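Local coordinates for hypothetical protein TTHA0303 (Thermus thermophilus, PDB 2YQY) that is of unknown function but folds as a DinB-like four-helix bundle with an exposed histidine triad that may bind a metal ion, at residues L17-L28 with L110-L121; W45-V54 with H155-L163. All coordinates share one frame; numbering follows the deposited sequence.

Contact 1. Residues L17-L28 with L110-L121; sequences LEASRKALLALL and LALLDRARAFLL
Leu113 is the knob of this contact: its isobutyl group drops into a hollow walled by Arg21, Leu24, Leu25 and Leu28 of the facing helix, a clear case of knobs-into-holes meshing. The two branches divide the hollow between them. CD1 presses on Leu28 CD1 at 3.8 Å and also meets CD2 of Leu25, while CD2 touches the tip of Leu24 and lies over one face of the Arg21 guanidinium, toward its rim. At the end of the row, CD2 of Leu110 meets CD2 of Leu25 at 3.8 Å.

The polar half of the interface is built from two arginines. Arg117 comes over the opposite face of the Arg21 guanidinium, and the two side chains run past each other in opposite senses, their guanidinium planes 39° apart. Each chain leaves with CG anti to the backbone N (chi1 179° in Arg21) and then bends at chi2 and chi3, which curls each guanidinium inward, toward Glu156 and Glu58. Arg117 NH1 donates to Leu17 O at 3.0 Å, in the plane of its own guanidinium but above the carbonyl plane; the helical donor Arg21 N reaches that oxygen from the other face. Arg21 NH1 makes a weak bond to Leu113 O at 3.1 Å, and one water links it to Asp114 OD1. Although the two NH2 atoms of Arg21 and Arg117 are 3.6 Å apart, both arginines gather round carboxylates: each forms a salt bridge with Glu156, and Arg117 a second with Glu58.

The axes of segments 17-28 and 110-121 approach to 11.9 Å and run antiparallel at 168°; helices 10-30 and 106-126, which carry them, mesh as a pair of a four-helix bundle, the DinB-like fold, with a leucine layer beside a buried layer of arginines.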
loop_
_atom_site.group_PDB
_atom_site.type_symbol
_atom_site.label_atom_id
_atom_site.label_comp_id
_atom_site.label_asym_id
_atom_site.label_seq_id
_atom_site.Cartn_x
_atom_site.Cartn_y
_atom_site.Cartn_z
ATOM N N LEU A 17 5.289 -6.161 4.199
ATOM C CA LEU A 17 5.062 -5.152 3.179
ATOM C C LEU A 17 6.149 -5.271 2.104
ATOM O O LEU A 17 5.889 -5.111 0.906
ATOM C CB LEU A 17 5.100 -3.749 3.810
ATOM C CG LEU A 17 3.807 -3.178 4.332
ATOM C CD1 LEU A 17 4.101 -2.030 5.271
ATOM C CD2 LEU A 17 2.935 -2.717 3.133
ATOM N N GLU A 18 7.372 -5.549 2.542
ATOM C CA GLU A 18 8.479 -5.758 1.613
ATOM C C GLU A 18 8.260 -6.947 0.671
ATOM O O GLU A 18 8.484 -6.794 -0.550
ATOM C CB GLU A 18 9.822 -5.758 2.376
ATOM C CG GLU A 18 9.913 -4.400 3.118
ATOM C CD GLU A 18 11.227 -4.101 3.759
ATOM O OE1 GLU A 18 11.699 -4.943 4.558
ATOM O OE2 GLU A 18 11.762 -2.996 3.493
ATOM N N ALA A 19 7.759 -8.067 1.214
ATOM C CA ALA A 19 7.437 -9.280 0.467
ATOM C C ALA A 19 6.261 -9.109 -0.496
ATOM O O ALA A 19 6.330 -9.554 -1.646
ATOM C CB ALA A 19 7.162 -10.473 1.452
ATOM N N SER A 20 5.167 -8.502 -0.036
ATOM C CA SER A 20 3.977 -8.369 -0.862
ATOM C C SER A 20 4.264 -7.408 -2.035
ATOM O O SER A 20 3.713 -7.566 -3.117
ATOM C CB SER A 20 2.737 -7.954 -0.024
ATOM O OG SER A 20 2.949 -6.739 0.709
ATOM N N ARG A 21 5.134 -6.423 -1.816
ATOM C CA ARG A 21 5.537 -5.519 -2.873
ATOM C C ARG A 21 6.353 -6.210 -3.966
ATOM O O ARG A 21 6.104 -5.991 -5.164
ATOM C CB ARG A 21 6.239 -4.266 -2.324
ATOM C CG ARG A 21 6.715 -3.271 -3.408
ATOM C CD ARG A 21 5.555 -2.819 -4.347
ATOM N NE ARG A 21 4.425 -2.239 -3.613
ATOM C CZ ARG A 21 4.223 -0.934 -3.491
ATOM N NH1 ARG A 21 5.076 -0.074 -4.060
ATOM N NH2 ARG A 21 3.166 -0.482 -2.808
ATOM N N LYS A 22 7.307 -7.051 -3.587
ATOM C CA LYS A 22 8.003 -7.865 -4.587
ATOM C C LYS A 22 6.993 -8.696 -5.421
ATOM O O LYS A 22 7.079 -8.751 -6.641
ATOM C CB LYS A 22 9.049 -8.763 -3.914
ATOM C CG LYS A 22 10.097 -7.969 -3.147
ATOM C CD LYS A 22 11.030 -8.835 -2.321
ATOM C CE LYS A 22 12.065 -7.989 -1.587
ATOM N NZ LYS A 22 12.668 -8.753 -0.462
ATOM N N ALA A 23 6.040 -9.330 -4.735
ATOM C CA ALA A 23 5.022 -10.176 -5.361
ATOM C C ALA A 23 4.159 -9.335 -6.326
ATOM O O ALA A 23 3.917 -9.726 -7.464
ATOM C CB ALA A 23 4.174 -10.866 -4.281
ATOM N N LEU A 24 3.714 -8.167 -5.868
ATOM C CA LEU A 24 2.909 -7.275 -6.699
ATOM C C LEU A 24 3.665 -6.799 -7.938
ATOM O O LEU A 24 3.120 -6.818 -9.041
ATOM C CB LEU A 24 2.417 -6.043 -5.883
ATOM C CG LEU A 24 1.651 -4.996 -6.724
ATOM C CD1 LEU A 24 0.394 -5.612 -7.331
ATOM C CD2 LEU A 24 1.255 -3.774 -5.876
ATOM N N LEU A 25 4.887 -6.303 -7.751
ATOM C CA LEU A 25 5.639 -5.761 -8.887
ATOM C C LEU A 25 5.885 -6.826 -9.948
ATOM O O LEU A 25 5.782 -6.527 -11.145
ATOM C CB LEU A 25 6.960 -5.135 -8.454
ATOM C CG LEU A 25 6.875 -3.896 -7.578
ATOM C CD1 LEU A 25 8.292 -3.426 -7.274
ATOM C CD2 LEU A 25 6.065 -2.794 -8.249
ATOM N N ALA A 26 6.175 -8.061 -9.507
ATOM C CA ALA A 26 6.449 -9.187 -10.434
ATOM C C ALA A 26 5.181 -9.598 -11.222
ATOM O O ALA A 26 5.225 -9.810 -12.441
ATOM C CB ALA A 26 7.033 -10.385 -9.661
ATOM N N LEU A 27 4.063 -9.704 -10.510
ATOM C CA LEU A 27 2.755 -9.922 -11.119
ATOM C C LEU A 27 2.455 -8.887 -12.208
ATOM O O LEU A 27 2.078 -9.260 -13.343
ATOM C CB LEU A 27 1.656 -9.932 -10.044
ATOM C CG LEU A 27 0.226 -10.112 -10.542
ATOM C CD1 LEU A 27 -0.720 -10.700 -9.451
ATOM C CD2 LEU A 27 -0.334 -8.788 -11.099
ATOM N N LEU A 28 2.629 -7.594 -11.887
ATOM C CA LEU A 28 2.356 -6.541 -12.895
ATOM C C LEU A 28 3.279 -6.634 -14.123
ATOM O O LEU A 28 2.808 -6.505 -15.260
ATOM C CB LEU A 28 2.442 -5.147 -12.292
ATOM C CG LEU A 28 1.416 -4.787 -11.202
ATOM C CD1 LEU A 28 1.859 -3.507 -10.478
ATOM C CD2 LEU A 28 -0.016 -4.661 -11.778
ATOM N N LEU A 110 3.798 1.919 -12.038
ATOM C CA LEU A 110 5.036 1.452 -11.389
ATOM C C LEU A 110 5.789 2.600 -10.729
ATOM O O LEU A 110 6.370 2.433 -9.653
ATOM C CB LEU A 110 5.970 0.773 -12.401
ATOM C CG LEU A 110 5.633 -0.623 -12.939
ATOM C CD1 LEU A 110 6.751 -1.096 -13.843
ATOM C CD2 LEU A 110 5.366 -1.659 -11.831
ATOM N N ALA A 111 5.783 3.754 -11.391
ATOM C CA ALA A 111 6.448 4.948 -10.886
ATOM C C ALA A 111 5.701 5.459 -9.646
ATOM O O ALA A 111 6.323 5.866 -8.669
ATOM C CB ALA A 111 6.545 6.033 -11.991
ATOM N N LEU A 112 4.367 5.410 -9.685
ATOM C CA LEU A 112 3.544 5.828 -8.539
ATOM C C LEU A 112 3.785 4.911 -7.332
ATOM O O LEU A 112 3.901 5.377 -6.177
ATOM C CB LEU A 112 2.047 5.841 -8.915
ATOM C CG LEU A 112 1.068 6.611 -8.010
ATOM C CD1 LEU A 112 1.369 8.121 -7.950
ATOM C CD2 LEU A 112 -0.361 6.390 -8.462
ATOM N N LEU A 113 3.871 3.617 -7.605
ATOM C CA LEU A 113 4.168 2.651 -6.549
ATOM C C LEU A 113 5.527 2.934 -5.883
ATOM O O LEU A 113 5.610 2.953 -4.654
ATOM C CB LEU A 113 4.095 1.225 -7.102
ATOM C CG LEU A 113 2.675 0.704 -7.394
ATOM C CD1 LEU A 113 2.737 -0.499 -8.354
ATOM C CD2 LEU A 113 1.979 0.318 -6.091
ATOM N N ASP A 114 6.562 3.182 -6.686
ATOM C CA ASP A 114 7.913 3.359 -6.154
ATOM C C ASP A 114 7.990 4.594 -5.283
ATOM O O ASP A 114 8.586 4.564 -4.212
ATOM C CB ASP A 114 8.953 3.447 -7.271
ATOM C CG ASP A 114 9.245 2.092 -7.901
ATOM O OD1 ASP A 114 8.788 1.066 -7.354
ATOM O OD2 ASP A 114 9.917 2.043 -8.949
ATOM N N ARG A 115 7.405 5.681 -5.765
ATOM C CA ARG A 115 7.439 6.956 -5.048
ATOM C C ARG A 115 6.743 6.861 -3.686
ATOM O O ARG A 115 7.299 7.268 -2.675
ATOM C CB ARG A 115 6.785 8.050 -5.888
ATOM C CG ARG A 115 6.967 9.434 -5.311
ATOM N N ALA A 116 5.522 6.339 -3.674
ATOM C CA ALA A 116 4.747 6.245 -2.428
ATOM C C ALA A 116 5.425 5.307 -1.432
ATOM O O ALA A 116 5.465 5.573 -0.221
ATOM C CB ALA A 116 3.297 5.805 -2.736
ATOM N N ARG A 117 5.993 4.214 -1.949
ATOM C CA ARG A 117 6.697 3.238 -1.112
ATOM C C ARG A 117 7.981 3.840 -0.529
ATOM O O ARG A 117 8.253 3.626 0.648
ATOM C CB ARG A 117 6.989 1.921 -1.874
ATOM C CG ARG A 117 7.875 0.915 -1.083
ATOM C CD ARG A 117 7.270 0.497 0.281
ATOM N NE ARG A 117 5.979 -0.182 0.140
ATOM C CZ ARG A 117 5.805 -1.507 0.182
ATOM N NH1 ARG A 117 6.858 -2.326 0.335
ATOM N NH2 ARG A 117 4.574 -2.018 0.076
ATOM N N ALA A 118 8.745 4.612 -1.318
ATOM C CA ALA A 118 9.922 5.328 -0.758
ATOM C C ALA A 118 9.500 6.270 0.381
ATOM O O ALA A 118 10.138 6.310 1.424
ATOM C CB ALA A 118 10.704 6.107 -1.859
ATOM N N PHE A 119 8.400 7.000 0.177
ATOM C CA PHE A 119 7.865 7.966 1.144
ATOM C C PHE A 119 7.418 7.212 2.396
ATOM O O PHE A 119 7.770 7.570 3.513
ATOM C CB PHE A 119 6.674 8.711 0.499
ATOM C CG PHE A 119 6.051 9.763 1.379
ATOM C CD1 PHE A 119 6.753 10.318 2.451
ATOM C CD2 PHE A 119 4.760 10.220 1.124
ATOM C CE1 PHE A 119 6.156 11.296 3.272
ATOM C CE2 PHE A 119 4.183 11.200 1.927
ATOM C CZ PHE A 119 4.885 11.735 2.998
ATOM N N LEU A 120 6.623 6.160 2.209
ATOM C CA LEU A 120 6.227 5.347 3.345
ATOM C C LEU A 120 7.413 4.818 4.178
ATOM O O LEU A 120 7.384 4.896 5.419
ATOM C CB LEU A 120 5.322 4.199 2.898
ATOM C CG LEU A 120 4.812 3.260 4.002
ATOM C CD1 LEU A 120 4.038 4.033 5.109
ATOM C CD2 LEU A 120 3.957 2.173 3.382
ATOM N N LEU A 121 8.431 4.277 3.511
ATOM C CA LEU A 121 9.547 3.708 4.200
ATOM C C LEU A 121 10.340 4.787 4.985
ATOM O O LEU A 121 10.914 4.500 6.050
ATOM C CB LEU A 121 10.467 2.957 3.222
ATOM C CG LEU A 121 10.029 1.597 2.655
ATOM C CD1 LEU A 121 11.071 1.047 1.663
ATOM C CD2 LEU A 121 9.703 0.544 3.699
HETATM O O HOH W 1 7.655 -0.152 -5.175
HETATM O O HOH W 2 3.396 2.306 -2.934
#

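Contact 2. Residues W45-V54 with H155-L163; sequences WTPLMVAEHV and HEAHHLKAL
The exposed histidine triad of this DinB-like bundle appears to be assembled here, where His53 of helix 47-71 meets His155 and His159 of helix 153-165. The last two, with Glu156, fit an HExxH pattern, although no metal is bound to them. His53 NE2 lies 2.9 Å from His155 NE2, and His155 NE2 is 3.2 Å from His159 NE2. The CD2 edge of His53 is turned to the face of His159 in an offset edge-to-face pair, planes at 75°, while Trp45 CZ2 meets His159 CE1 at 3.9 Å. The His159 ring leaves with CG anti to the carbonyl carbon (chi1 -72°), which turns it toward His53 and Trp45; its CB packs against Val50 CG1 and Val54 CG2, each 3.7 Å away. Farther along, Leu163 CD2 packs on Pro47 CB at 3.8 Å. A water joins His155 ND1 to Val54 O. With an alanine in place of His159, the trio loses one of its three NE2 atoms, and the imidazole of His53 would probably be set freer to turn without the ring face its edge leans on. Three NE2 atoms converging on one small region are consistent with a metal site, as in DinB relatives, built across two antiparallel helices.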
loop_
_atom_site.group_PDB
_atom_site.type_symbol
_atom_site.label_atom_id
_atom_site.label_comp_id
_atom_site.label_asym_id
_atom_site.label_seq_id
_atom_site.Cartn_x
_atom_site.Cartn_y
_atom_site.Cartn_z
ATOM N N TRP A 45 -13.125 -2.361 -11.701
ATOM C CA TRP A 45 -11.890 -1.685 -12.062
ATOM C C TRP A 45 -10.862 -2.685 -12.636
ATOM O O TRP A 45 -11.061 -3.907 -12.563
ATOM C CB TRP A 45 -11.359 -0.948 -10.823
ATOM C CG TRP A 45 -11.015 -1.768 -9.629
ATOM C CD1 TRP A 45 -11.225 -3.116 -9.422
ATOM C CD2 TRP A 45 -10.400 -1.274 -8.437
ATOM N NE1 TRP A 45 -10.747 -3.480 -8.182
ATOM C CE2 TRP A 45 -10.240 -2.369 -7.557
ATOM C CE3 TRP A 45 -9.969 -0.002 -8.029
ATOM C CZ2 TRP A 45 -9.651 -2.235 -6.278
ATOM C CZ3 TRP A 45 -9.360 0.132 -6.753
ATOM C CH2 TRP A 45 -9.212 -0.983 -5.906
ATOM N N THR A 46 -9.755 -2.164 -13.181
ATOM C CA THR A 46 -8.701 -2.999 -13.789
ATOM C C THR A 46 -7.546 -3.245 -12.812
ATOM O O THR A 46 -7.483 -2.585 -11.798
ATOM C CB THR A 46 -8.115 -2.318 -15.010
ATOM O OG1 THR A 46 -7.368 -1.189 -14.552
ATOM C CG2 THR A 46 -9.246 -1.893 -16.025
ATOM N N PRO A 47 -6.651 -4.236 -13.096
ATOM C CA PRO A 47 -5.442 -4.442 -12.283
ATOM C C PRO A 47 -4.579 -3.196 -12.115
ATOM O O PRO A 47 -4.036 -2.969 -11.047
ATOM C CB PRO A 47 -4.677 -5.503 -13.056
ATOM C CG PRO A 47 -5.747 -6.302 -13.728
ATOM C CD PRO A 47 -6.784 -5.278 -14.137
ATOM N N LEU A 48 -4.448 -2.388 -13.164
ATOM C CA LEU A 48 -3.707 -1.132 -13.040
ATOM C C LEU A 48 -4.350 -0.090 -12.090
ATOM O O LEU A 48 -3.656 0.682 -11.452
ATOM C CB LEU A 48 -3.470 -0.529 -14.434
ATOM C CG LEU A 48 -2.472 -1.303 -15.295
ATOM C CD1 LEU A 48 -2.548 -0.820 -16.763
ATOM C CD2 LEU A 48 -1.031 -1.193 -14.734
ATOM N N MET A 49 -5.671 -0.052 -12.041
ATOM C CA MET A 49 -6.397 0.792 -11.078
ATOM C C MET A 49 -6.202 0.243 -9.676
ATOM O O MET A 49 -6.016 1.006 -8.739
ATOM C CB MET A 49 -7.877 0.835 -11.425
ATOM C CG MET A 49 -8.184 1.564 -12.723
ATOM S SD MET A 49 -9.868 1.448 -13.390
ATOM C CE MET A 49 -9.394 1.605 -15.083
ATOM N N VAL A 50 -6.216 -1.088 -9.535
ATOM C CA VAL A 50 -5.969 -1.670 -8.233
ATOM C C VAL A 50 -4.586 -1.197 -7.748
ATOM O O VAL A 50 -4.450 -0.740 -6.628
ATOM C CB VAL A 50 -6.015 -3.227 -8.268
ATOM C CG1 VAL A 50 -5.570 -3.807 -6.938
ATOM C CG2 VAL A 50 -7.426 -3.716 -8.638
ATOM N N ALA A 51 -3.569 -1.333 -8.598
ATOM C CA ALA A 51 -2.186 -0.964 -8.236
ATOM C C ALA A 51 -2.057 0.528 -7.871
ATOM O O ALA A 51 -1.394 0.874 -6.911
ATOM C CB ALA A 51 -1.223 -1.332 -9.372
ATOM N N GLU A 52 -2.688 1.403 -8.655
ATOM C CA GLU A 52 -2.714 2.840 -8.349
ATOM C C GLU A 52 -3.364 3.076 -6.981
ATOM O O GLU A 52 -2.848 3.868 -6.181
ATOM C CB GLU A 52 -3.428 3.630 -9.474
ATOM C CG GLU A 52 -3.833 5.008 -9.048
ATOM C CD GLU A 52 -4.837 5.692 -9.957
ATOM O OE1 GLU A 52 -5.565 5.021 -10.739
ATOM O OE2 GLU A 52 -4.902 6.942 -9.876
ATOM N N HIS A 53 -4.445 2.345 -6.685
ATOM C CA HIS A 53 -5.090 2.407 -5.362
ATOM C C HIS A 53 -4.131 2.050 -4.214
ATOM O O HIS A 53 -4.056 2.752 -3.224
ATOM C CB HIS A 53 -6.309 1.475 -5.315
ATOM C CG HIS A 53 -6.989 1.423 -3.973
ATOM N ND1 HIS A 53 -7.686 2.485 -3.444
ATOM C CD2 HIS A 53 -7.076 0.425 -3.061
ATOM C CE1 HIS A 53 -8.153 2.158 -2.250
ATOM N NE2 HIS A 53 -7.811 0.902 -2.003
ATOM N N VAL A 54 -3.414 0.942 -4.361
ATOM C CA VAL A 54 -2.401 0.552 -3.417
ATOM C C VAL A 54 -1.383 1.692 -3.164
ATOM O O VAL A 54 -1.082 1.997 -2.010
ATOM C CB VAL A 54 -1.672 -0.759 -3.876
ATOM C CG1 VAL A 54 -0.365 -0.965 -3.080
ATOM C CG2 VAL A 54 -2.639 -1.976 -3.744
ATOM N N HIS A 155 -3.527 -4.163 3.657
ATOM C CA HIS A 155 -4.114 -3.554 2.451
ATOM C C HIS A 155 -3.455 -4.095 1.172
ATOM O O HIS A 155 -4.132 -4.510 0.247
ATOM C CB HIS A 155 -3.967 -2.018 2.489
ATOM C CG HIS A 155 -4.667 -1.330 1.365
ATOM N ND1 HIS A 155 -4.004 -0.595 0.406
ATOM C CD2 HIS A 155 -5.979 -1.256 1.053
ATOM C CE1 HIS A 155 -4.879 -0.112 -0.458
ATOM N NE2 HIS A 155 -6.085 -0.490 -0.084
ATOM N N GLU A 156 -2.133 -4.033 1.114
ATOM C CA GLU A 156 -1.432 -4.579 -0.028
ATOM C C GLU A 156 -1.639 -6.083 -0.163
ATOM O O GLU A 156 -1.817 -6.566 -1.310
ATOM C CB GLU A 156 0.049 -4.263 -0.010
ATOM C CG GLU A 156 0.719 -4.708 -1.322
ATOM C CD GLU A 156 2.107 -4.177 -1.449
ATOM O OE1 GLU A 156 2.976 -4.532 -0.615
ATOM O OE2 GLU A 156 2.330 -3.392 -2.393
ATOM N N ALA A 157 -1.661 -6.825 0.964
ATOM C CA ALA A 157 -1.881 -8.276 0.879
ATOM C C ALA A 157 -3.270 -8.570 0.277
ATOM O O ALA A 157 -3.444 -9.419 -0.599
ATOM C CB ALA A 157 -1.696 -8.968 2.264
ATOM N N HIS A 158 -4.258 -7.832 0.743
ATOM C CA HIS A 158 -5.615 -7.998 0.263
ATOM C C HIS A 158 -5.718 -7.764 -1.274
ATOM O O HIS A 158 -6.325 -8.578 -2.018
ATOM C CB HIS A 158 -6.545 -7.035 0.995
ATOM C CG HIS A 158 -7.908 -6.983 0.386
ATOM N ND1 HIS A 158 -8.935 -7.808 0.792
ATOM C CD2 HIS A 158 -8.390 -6.249 -0.645
ATOM C CE1 HIS A 158 -10.001 -7.578 0.044
ATOM N NE2 HIS A 158 -9.695 -6.646 -0.844
ATOM N N HIS A 159 -5.111 -6.674 -1.755
ATOM C CA HIS A 159 -5.247 -6.332 -3.197
ATOM C C HIS A 159 -4.408 -7.243 -4.076
ATOM O O HIS A 159 -4.833 -7.634 -5.147
ATOM C CB HIS A 159 -4.993 -4.843 -3.437
ATOM C CG HIS A 159 -6.120 -3.990 -2.918
ATOM N ND1 HIS A 159 -7.365 -3.984 -3.502
ATOM C CD2 HIS A 159 -6.235 -3.243 -1.794
ATOM C CE1 HIS A 159 -8.188 -3.233 -2.790
ATOM N NE2 HIS A 159 -7.514 -2.756 -1.754
ATOM N N LEU A 160 -3.229 -7.611 -3.597
ATOM C CA LEU A 160 -2.436 -8.644 -4.267
ATOM C C LEU A 160 -3.215 -9.968 -4.422
ATOM O O LEU A 160 -3.276 -10.541 -5.496
ATOM C CB LEU A 160 -1.131 -8.872 -3.484
ATOM C CG LEU A 160 -0.205 -10.006 -3.949
ATOM C CD1 LEU A 160 0.298 -9.728 -5.393
ATOM C CD2 LEU A 160 0.932 -10.185 -2.927
ATOM N N LYS A 161 -3.802 -10.447 -3.331
ATOM C CA LYS A 161 -4.650 -11.640 -3.364
ATOM C C LYS A 161 -5.803 -11.559 -4.387
ATOM O O LYS A 161 -6.100 -12.552 -5.091
ATOM C CB LYS A 161 -5.199 -11.898 -1.968
ATOM C CG LYS A 161 -5.438 -13.317 -1.642
ATOM C CD LYS A 161 -5.805 -13.422 -0.175
ATOM C CE LYS A 161 -4.609 -13.178 0.736
ATOM N NZ LYS A 161 -4.250 -14.433 1.465
ATOM N N ALA A 162 -6.463 -10.403 -4.452
ATOM C CA ALA A 162 -7.551 -10.173 -5.415
ATOM C C ALA A 162 -7.059 -10.245 -6.875
ATOM O O ALA A 162 -7.686 -10.877 -7.719
ATOM C CB ALA A 162 -8.227 -8.843 -5.140
ATOM N N LEU A 163 -5.924 -9.607 -7.147
ATOM C CA LEU A 163 -5.258 -9.704 -8.446
ATOM C C LEU A 163 -4.842 -11.140 -8.784
ATOM O O LEU A 163 -5.173 -11.618 -9.857
ATOM C CB LEU A 163 -4.061 -8.765 -8.504
ATOM C CG LEU A 163 -4.344 -7.260 -8.482
ATOM C CD1 LEU A 163 -3.040 -6.560 -8.660
ATOM C CD2 LEU A 163 -5.310 -6.896 -9.598
HETATM O O HOH W 3 -1.567 0.199 0.090
#

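How the contacts relate
Contacts 1 and 2 divide one four-helix bundle between them, their centres about 11 Å apart. Along the chain their segments alternate, 17-28, 45-54, 110-121 and 155-163, and helices 10-30 and 106-126 make one antiparallel pair and helices 47-71 and 153-165 the other. The pairs also touch directly: Leu113 CD2 of contact 1 rests 3.5 Å from Ala51 O of contact 2, and Ser20 OG probably hydrogen-bonds to Glu156 OE1 at 2.6 Å. Such interleaving illustrates how a bundle joins distant sequence into one unit. Here Glu156, on the same helix as two of the probable triad histidines, reaches into the polar layer of contact 1, so the buried charges connect to that histidine-bearing helix.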